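Local coordinates for protein Bd3459 (Bdellovibrio bacteriovorus, PDB 5CEC) that acts as a predatory endopeptidase of the S13 family, probably on peptidoglycan peptides, and is bound by the ankyrin-repeat immunity protein Bd3460, at residues A[68-73]-A[251-256]; A[121-126]-A[201-206]. The protein carries 1 engineered substitution. One frame throughout, in Å; residues are numbered along the deposited sequence.

Contact 1 (68-73 with 251-256) and contact 2 (121-126 with 201-206) lie in different parts of the fold, with centres about 28 Å apart and nearest atoms about 10 Å apart, so the two do not touch. Contact 2 is nested along the chain inside the loop that contact 1 closes. Contact 1 lies near the middle of the molecule, where helices 72-84 and 253-262 come together close to strand 354-361 of the six-stranded antiparallel sheet; it gathers what is probably the catalytic centre. Contact 2 belongs to the region around the mixed sheet that includes strands 91-98, 135-141 and 212-218, and fastens helix 118-130 to the loop leading into strand 212-218.

Contact 1. Residues A[68-73]-A[251-256]; sequences LASISK and SNNYIA. With SO4 (sulfate ion), chain C.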
loop_
_atom_site.group_PDB
_atom_site.type_symbol
_atom_site.label_atom_id
_atom_site.label_comp_id
_atom_site.label_asym_id
_atom_site.label_seq_id
_atom_site.Cartn_x
_atom_site.Cartn_y
_atom_site.Cartn_z
ATOM N N LEU A 68 4.702 2.884 -14.333
ATOM C CA LEU A 68 3.485 2.603 -13.578
ATOM C C LEU A 68 3.656 2.662 -12.075
ATOM O O LEU A 68 2.679 2.836 -11.334
ATOM C CB LEU A 68 2.995 1.205 -13.931
ATOM C CG LEU A 68 2.690 0.912 -15.402
ATOM C CD1 LEU A 68 2.170 -0.506 -15.550
ATOM C CD2 LEU A 68 1.660 1.912 -15.915
ATOM N N ALA A 69 4.865 2.396 -11.612
ATOM C CA ALA A 69 5.077 2.157 -10.177
ATOM C C ALA A 69 4.116 1.061 -9.700
ATOM O O ALA A 69 3.820 0.130 -10.463
ATOM C CB ALA A 69 4.954 3.453 -9.361
ATOM N N SER A 70 3.577 1.169 -8.484
ATOM C CA SER A 70 2.835 0.059 -7.903
ATOM C C SER A 70 1.435 -0.157 -8.479
ATOM O O SER A 70 0.798 -1.143 -8.111
ATOM C CB SER A 70 2.783 0.145 -6.365
ATOM O OG SER A 70 4.047 -0.174 -5.797
ATOM N N ILE A 71 0.936 0.674 -9.398
ATOM C CA ILE A 71 -0.268 0.223 -10.120
ATOM C C ILE A 71 0.013 -1.006 -10.971
ATOM O O ILE A 71 -0.914 -1.751 -11.315
ATOM C CB ILE A 71 -1.019 1.323 -10.876
ATOM C CG1 ILE A 71 -0.303 1.722 -12.180
ATOM C CG2 ILE A 71 -1.346 2.469 -9.958
ATOM C CD1 ILE A 71 -1.060 2.766 -12.993
ATOM N N SER A 72 1.286 -1.300 -11.213
ATOM C CA SER A 72 1.679 -2.603 -11.734
ATOM C C SER A 72 1.009 -3.767 -10.994
ATOM O O SER A 72 0.744 -4.820 -11.556
ATOM C CB SER A 72 3.191 -2.814 -11.588
ATOM O OG SER A 72 3.937 -1.957 -12.394
ATOM N N LYS A 73 0.814 -3.591 -9.681
ATOM C CA LYS A 73 0.230 -4.679 -8.866
ATOM C C LYS A 73 -1.190 -5.035 -9.281
ATOM O O LYS A 73 -1.608 -6.153 -9.048
ATOM C CB LYS A 73 0.339 -4.350 -7.375
ATOM C CG LYS A 73 1.764 -4.163 -6.882
ATOM C CD LYS A 73 1.831 -4.006 -5.379
ATOM C CE LYS A 73 3.248 -4.000 -4.860
ATOM N NZ LYS A 73 3.997 -2.783 -5.227
ATOM N N SER A 251 0.432 -2.089 -0.674
ATOM C CA SER A 251 1.362 -1.983 -1.798
ATOM C C SER A 251 2.572 -2.900 -1.541
ATOM O O SER A 251 3.730 -2.501 -1.604
ATOM C CB SER A 251 1.784 -0.562 -2.087
ATOM O OG SER A 251 2.232 -0.508 -3.439
ATOM N N ASN A 252 2.296 -4.167 -1.277
ATOM C CA ASN A 252 3.300 -5.099 -0.782
ATOM C C ASN A 252 4.134 -5.694 -1.930
ATOM O O ASN A 252 3.640 -6.539 -2.686
ATOM C CB ASN A 252 2.623 -6.220 0.031
ATOM C CG ASN A 252 3.610 -7.092 0.711
ATOM O OD1 ASN A 252 4.574 -7.553 0.082
ATOM N ND2 ASN A 252 3.404 -7.314 1.993
ATOM N N ASN A 253 5.391 -5.268 -2.026
ATOM C CA ASN A 253 6.275 -5.739 -3.099
ATOM C C ASN A 253 6.555 -7.236 -3.010
ATOM O O ASN A 253 6.666 -7.899 -4.051
ATOM C CB ASN A 253 7.583 -4.983 -3.076
ATOM C CG ASN A 253 7.434 -3.551 -3.488
ATOM O OD1 ASN A 253 6.386 -3.082 -3.922
ATOM N ND2 ASN A 253 8.525 -2.825 -3.337
ATOM N N TYR A 254 6.726 -7.746 -1.793
ATOM C CA TYR A 254 7.051 -9.157 -1.614
ATOM C C TYR A 254 5.974 -10.050 -2.186
ATOM O O TYR A 254 6.271 -11.029 -2.937
ATOM C CB TYR A 254 7.295 -9.511 -0.116
ATOM C CG TYR A 254 7.542 -10.972 0.121
ATOM C CD1 TYR A 254 8.819 -11.525 0.052
ATOM C CD2 TYR A 254 6.484 -11.845 0.375
ATOM C CE1 TYR A 254 9.040 -12.870 0.243
ATOM C CE2 TYR A 254 6.714 -13.195 0.580
ATOM C CZ TYR A 254 7.980 -13.718 0.513
ATOM O OH TYR A 254 8.203 -15.053 0.666
ATOM N N ILE A 255 4.723 -9.733 -1.846
ATOM C CA ILE A 255 3.624 -10.551 -2.354
ATOM C C ILE A 255 3.570 -10.458 -3.887
ATOM O O ILE A 255 3.419 -11.468 -4.588
ATOM C CB ILE A 255 2.257 -10.185 -1.748
ATOM C CG1 ILE A 255 2.273 -10.305 -0.214
ATOM C CG2 ILE A 255 1.133 -11.039 -2.312
ATOM C CD1 ILE A 255 1.036 -9.748 0.465
ATOM N N ALA A 256 3.656 -9.230 -4.395
ATOM C CA ALA A 256 3.478 -9.023 -5.841
ATOM C C ALA A 256 4.592 -9.728 -6.623
ATOM O O ALA A 256 4.324 -10.364 -7.658
ATOM C CB ALA A 256 3.473 -7.539 -6.159
HETATM S S SO4 C . 2.696 3.002 -3.083
HETATM O O1 SO4 C . 2.960 3.208 -1.628
HETATM O O2 SO4 C . 2.866 4.232 -3.872
HETATM O O3 SO4 C . 3.587 1.835 -3.556
HETATM O O4 SO4 C . 1.331 2.481 -3.261
#
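Lys73 NZ is gripped by three good hydrogen bonds and a weak fourth. Lys73 NZ donates to Ser70 OG at 2.7 Å, to Asn253 OD1, also at 2.7 Å, and to the backbone carbonyl of Ser290; the weak bond runs to Ser251 OG at 3.4 Å. The amide oxygen of Asn253 meets the amine almost along its C=O axis (C=O...N 163°), and the two side chains cross at about a right angle. The lysine chain runs extended as far as CE and then bends (chi4 70°), which brings NZ between the two serines and the asparagine. On the way Lys73 CE passes 3.8 Å from Ala256 CB and 3.4 Å from the Asn252 carbonyl oxygen. Ser70, Lys73, Ser251 and Lys357 are consistent with the SxxK, SxN and KTG motifs of penicillin-binding proteins and β-lactamases, so Ser70 is probably the nucleophile. The acceptors would tend to stabilise a charged Lys73, whereas the nearby Lys357 would tend to disfavour it. Ser251 OG, anti to its backbone N (chi1 -158°), lies 3.0 Å from Ser70 OG and donates to sulfate O3 at 2.7 Å. Thr358 and Ser360 also bind this ion, probably from the crystallisation liquor, which lies in the presumed active site. Asn252 N-caps the second helix, its OD1 accepting from Ile255 N at 2.9 Å, while its ND2 is held by Gln250 and Ala151. The contact thus brings together helices 72-84 and 253-262, with helix 240-250 beside Lys73 and Ala256, and strand 354-361 bringing Lys357 against Ser70 and Lys73.

Contact 2. Residues A[121-126]-A[201-206]; sequences SYFLIS and IGVQMS
A helical serine hydroxyl receives the backbone N-H of an extended loop: Ser206 N donates to Ser126 OG at 2.8 Å, with an N-H...O angle of 161°. The loop follows a Schellman motif that ends helix 188-200, with Gly202 at C-prime in positive phi, and from Val203 onward it runs extended up to helix 118-130, crossing its direction steeply and reaching it at Ser206, on the way to strand 212-218. Ser126 OG stands anti to its own backbone N (chi1 171°), which carries it out to the loop, and it has a second task there. Ser126 OG donates to a water oxygen at 2.6 Å, and this water in turn donates to Gln204 O, so the hydroxyl both accepts and donates and reaches two peptide groups of the loop.

One turn earlier on the helix, Phe123 extends anti to its backbone N. Phe123 CE1 comes 3.5 Å from Val203 CG1, the methyl approaching the ring obliquely, while Met205 CG lies at the ring edge near its plane. Another ring, that of Phe429, stacks on Phe123. Met205 bends at its last torsion (chi3 71°), turning the methyl back against the helix backbone at Tyr122 and Phe123, and Tyr191 and Ala198 of helix 188-200 also touch this side chain. Met205 CE ends 3.9 Å from Phe123 CA and 4.1 Å from the carbonyl oxygen of Tyr122.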
loop_
_atom_site.group_PDB
_atom_site.type_symbol
_atom_site.label_atom_id
_atom_site.label_comp_id
_atom_site.label_asym_id
_atom_site.label_seq_id
_atom_site.Cartn_x
_atom_site.Cartn_y
_atom_site.Cartn_z
ATOM N N SER A 121 3.354 -18.311 10.268
ATOM C CA SER A 121 4.183 -19.182 11.103
ATOM C C SER A 121 3.585 -19.285 12.498
ATOM O O SER A 121 3.506 -20.381 13.055
ATOM C CB SER A 121 5.629 -18.680 11.188
ATOM O OG SER A 121 6.276 -18.805 9.938
ATOM N N TYR A 122 3.164 -18.149 13.056
ATOM C CA TYR A 122 2.491 -18.165 14.350
ATOM C C TYR A 122 1.243 -19.026 14.330
ATOM O O TYR A 122 0.986 -19.780 15.261
ATOM C CB TYR A 122 2.103 -16.751 14.790
ATOM C CG TYR A 122 3.227 -15.802 15.196
ATOM C CD1 TYR A 122 4.556 -16.224 15.342
ATOM C CD2 TYR A 122 2.938 -14.473 15.429
ATOM C CE1 TYR A 122 5.556 -15.340 15.718
ATOM C CE2 TYR A 122 3.921 -13.584 15.802
ATOM C CZ TYR A 122 5.217 -14.013 15.953
ATOM O OH TYR A 122 6.158 -13.103 16.330
ATOM N N PHE A 123 0.461 -18.908 13.270
ATOM C CA PHE A 123 -0.732 -19.750 13.125
ATOM C C PHE A 123 -0.360 -21.217 13.015
ATOM O O PHE A 123 -0.978 -22.068 13.664
ATOM C CB PHE A 123 -1.565 -19.307 11.935
ATOM C CG PHE A 123 -2.842 -20.087 11.770
ATOM C CD1 PHE A 123 -3.902 -19.955 12.679
ATOM C CD2 PHE A 123 -2.974 -20.997 10.751
ATOM C CE1 PHE A 123 -5.059 -20.703 12.542
ATOM C CE2 PHE A 123 -4.138 -21.747 10.613
ATOM C CZ PHE A 123 -5.172 -21.606 11.512
ATOM N N LEU A 124 0.654 -21.522 12.224
ATOM C CA LEU A 124 1.082 -22.909 12.107
ATOM C C LEU A 124 1.528 -23.477 13.461
ATOM O O LEU A 124 1.204 -24.621 13.794
ATOM C CB LEU A 124 2.186 -23.073 11.063
ATOM C CG LEU A 124 2.832 -24.458 10.935
ATOM C CD1 LEU A 124 1.765 -25.524 10.731
ATOM C CD2 LEU A 124 3.863 -24.489 9.843
ATOM N N ILE A 125 2.291 -22.684 14.210
ATOM C CA ILE A 125 2.757 -23.138 15.519
ATOM C C ILE A 125 1.594 -23.353 16.474
ATOM O O ILE A 125 1.562 -24.372 17.201
ATOM C CB ILE A 125 3.847 -22.216 16.083
ATOM C CG1 ILE A 125 5.100 -22.309 15.219
ATOM C CG2 ILE A 125 4.187 -22.576 17.523
ATOM C CD1 ILE A 125 6.055 -21.164 15.375
ATOM N N SER A 126 0.662 -22.409 16.492
ATOM C CA SER A 126 -0.581 -22.592 17.256
ATOM C C SER A 126 -1.287 -23.917 16.867
ATOM O O SER A 126 -1.715 -24.693 17.729
ATOM C CB SER A 126 -1.524 -21.413 17.012
ATOM O OG SER A 126 -2.789 -21.655 17.571
ATOM N N ILE A 201 -12.093 -12.497 12.945
ATOM C CA ILE A 201 -12.544 -13.254 11.774
ATOM C C ILE A 201 -12.902 -14.703 12.129
ATOM O O ILE A 201 -13.031 -15.540 11.244
ATOM C CB ILE A 201 -11.541 -13.168 10.596
ATOM C CG1 ILE A 201 -10.225 -13.895 10.879
ATOM C CG2 ILE A 201 -11.266 -11.703 10.227
ATOM C CD1 ILE A 201 -9.409 -14.137 9.619
ATOM N N GLY A 202 -13.090 -14.988 13.415
ATOM C CA GLY A 202 -13.598 -16.284 13.828
ATOM C C GLY A 202 -12.587 -17.408 13.901
ATOM O O GLY A 202 -12.976 -18.555 13.819
ATOM N N VAL A 203 -11.296 -17.091 13.997
ATOM C CA VAL A 203 -10.243 -18.088 14.056
ATOM C C VAL A 203 -9.686 -18.183 15.478
ATOM O O VAL A 203 -9.323 -17.167 16.084
ATOM C CB VAL A 203 -9.096 -17.738 13.082
ATOM C CG1 VAL A 203 -7.906 -18.701 13.233
ATOM C CG2 VAL A 203 -9.594 -17.732 11.642
ATOM N N GLN A 204 -9.586 -19.421 15.970
ATOM C CA GLN A 204 -9.043 -19.735 17.278
ATOM C C GLN A 204 -7.541 -19.944 17.215
ATOM O O GLN A 204 -7.032 -20.543 16.266
ATOM C CB GLN A 204 -9.725 -21.003 17.795
ATOM C CG GLN A 204 -9.260 -21.543 19.124
ATOM C CD GLN A 204 -9.791 -22.943 19.350
ATOM O OE1 GLN A 204 -11.004 -23.165 19.311
ATOM N NE2 GLN A 204 -8.885 -23.901 19.551
ATOM N N MET A 205 -6.837 -19.421 18.208
ATOM C CA MET A 205 -5.393 -19.583 18.344
ATOM C C MET A 205 -5.042 -19.925 19.786
ATOM O O MET A 205 -5.764 -19.545 20.722
ATOM C CB MET A 205 -4.653 -18.337 17.851
ATOM C CG MET A 205 -4.837 -18.079 16.363
ATOM S SD MET A 205 -3.878 -16.693 15.757
ATOM C CE MET A 205 -2.222 -17.343 15.841
ATOM N N SER A 206 -3.905 -20.591 19.947
ATOM C CA SER A 206 -3.423 -21.001 21.251
ATOM C C SER A 206 -3.014 -19.779 22.094
ATOM O O SER A 206 -2.608 -18.757 21.563
ATOM C CB SER A 206 -2.276 -21.998 21.094
ATOM O OG SER A 206 -1.102 -21.385 20.655
HETATM O O HOH W 1 -4.875 -22.398 16.174
#